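Local coordinates for uncharacterized protein BF1032 (Bacteroides fragilis, PDB 3NRH) that is of unknown function, a predominantly alpha-helical member of the DUF5063 family with two copies in its assembly, at residues A[150-153]-A[154-158]. Residues are numbered along the deposited sequence; the frame is centred on the assembly and turned at random.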
# COMPACT_ATOMS: atom_id res chain seq x y z
N GLY A 150 -1.87 6.15 13.24
CA GLY A 150 -2.29 4.91 13.87
C GLY A 150 -3.71 4.96 14.40
O GLY A 150 -4.42 3.95 14.40
N LEU A 151 -4.14 6.14 14.84
CA LEU A 151 -5.48 6.32 15.37
C LEU A 151 -6.56 6.30 14.30
O LEU A 151 -7.67 5.83 14.56
CB LEU A 151 -5.59 7.63 16.15
CG LEU A 151 -4.80 7.80 17.45
CD1 LEU A 151 -5.11 9.18 18.02
CD2 LEU A 151 -5.18 6.71 18.44
N LEU A 152 -6.26 6.80 13.11
CA LEU A 152 -7.31 6.83 12.10
C LEU A 152 -6.95 6.91 10.62
O LEU A 152 -7.47 6.13 9.83
CB LEU A 152 -8.28 7.97 12.43
CG LEU A 152 -9.61 8.00 11.67
CD1 LEU A 152 -10.39 6.72 11.95
CD2 LEU A 152 -10.42 9.22 12.09
N TRP A 153 -6.07 7.84 10.24
CA TRP A 153 -5.72 8.01 8.83
C TRP A 153 -5.13 6.77 8.15
O TRP A 153 -5.45 6.48 7.00
CB TRP A 153 -4.81 9.24 8.65
CG TRP A 153 -3.63 9.05 7.71
CD1 TRP A 153 -3.63 8.45 6.48
CD2 TRP A 153 -2.27 9.43 7.96
NE1 TRP A 153 -2.37 8.42 5.96
CE2 TRP A 153 -1.51 9.01 6.84
CE3 TRP A 153 -1.62 10.07 9.02
CZ2 TRP A 153 -0.14 9.22 6.76
CZ3 TRP A 153 -0.26 10.28 8.93
CH2 TRP A 153 0.46 9.85 7.81
N GLY A 154 -4.26 6.05 8.86
CA GLY A 154 -3.66 4.86 8.29
C GLY A 154 -4.69 3.84 7.82
O GLY A 154 -4.56 3.27 6.74
N GLN A 155 -5.72 3.60 8.63
CA GLN A 155 -6.75 2.64 8.27
C GLN A 155 -7.56 3.15 7.08
O GLN A 155 -7.92 2.38 6.19
CB GLN A 155 -7.67 2.36 9.46
CG GLN A 155 -8.63 1.18 9.25
CD GLN A 155 -7.90 -0.15 9.19
OE1 GLN A 155 -7.17 -0.52 10.11
NE2 GLN A 155 -8.11 -0.90 8.10
N LYS A 156 -7.86 4.44 7.06
CA LYS A 156 -8.61 5.02 5.96
C LYS A 156 -7.83 4.87 4.65
O LYS A 156 -8.42 4.62 3.60
CB LYS A 156 -8.91 6.49 6.22
CG LYS A 156 -9.90 6.73 7.35
CD LYS A 156 -10.13 8.21 7.59
CE LYS A 156 -11.11 8.45 8.73
NZ LYS A 156 -12.45 7.86 8.46
N LEU A 157 -6.51 5.00 4.74
CA LEU A 157 -5.65 4.87 3.57
C LEU A 157 -5.72 3.45 2.99
O LEU A 157 -5.93 3.27 1.79
CB LEU A 157 -4.20 5.23 3.94
CG LEU A 157 -3.17 5.26 2.79
CD1 LEU A 157 -1.94 6.03 3.23
CD2 LEU A 157 -2.79 3.84 2.39
N VAL A 158 -5.56 2.43 3.84
CA VAL A 158 -5.61 1.06 3.34
C VAL A 158 -7.00 0.69 2.83
O VAL A 158 -7.12 -0.04 1.84
CB VAL A 158 -5.15 0.05 4.42
CG1 VAL A 158 -3.67 0.25 4.71
CG2 VAL A 158 -5.96 0.21 5.68
O HOH W 1 -5.27 3.96 11.55
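Leu152 with Lys156 and Trp153 with Leu157 are i to i+4 neighbours within the long helix 135-169, just where a wider pi-type turn at 150-153 gives way to regular alpha-helical turns. The Leu152 tip, carried by a CG anti to the backbone N (chi1 -168°), crosses the far end of the lysine chain. Lys156 runs extended as far as CE, which is modelled 3.3 Å from Leu152 CG, so short for two carbons that the exact placement is doubtful; both leucine methyls are also near it. The bend at chi4 (-61°) turns NZ aside from the line of its own extended chain; its weak, long ion pair with Asp118 reaches helix 112-131. One residue along, the indole of Trp153 and the Leu157 side chain run alongside each other in the same direction. Leu157 CD1 approaches the edge of the indole, 3.7 Å from NE1, while Gly154 CA lies over one ring face. NE1 is buried and has no hydrogen-bond partner in the model. The indole packs on Ile119 and Ile123 of helix 112-131 and on Ala53 of helix 35-54; Leu157 reaches Ile119 of the first and Leu46 and Tyr50 of the second, so this stripe belongs to the core of the helical bundle. A water bridges the opened backbone, accepting from Gln155 N at 3.0 Å and giving a weak bond to Gly150 O. Alpha-helical bonding follows, from Lys156 N to Leu152 O (3.3 Å) and, shorter, from Leu157 N to Trp153 O (2.9 Å). On another side of the helix, Gln155 packs on His165 of the second subunit, while its NE2 bonds to Asn159 OD1 one turn along.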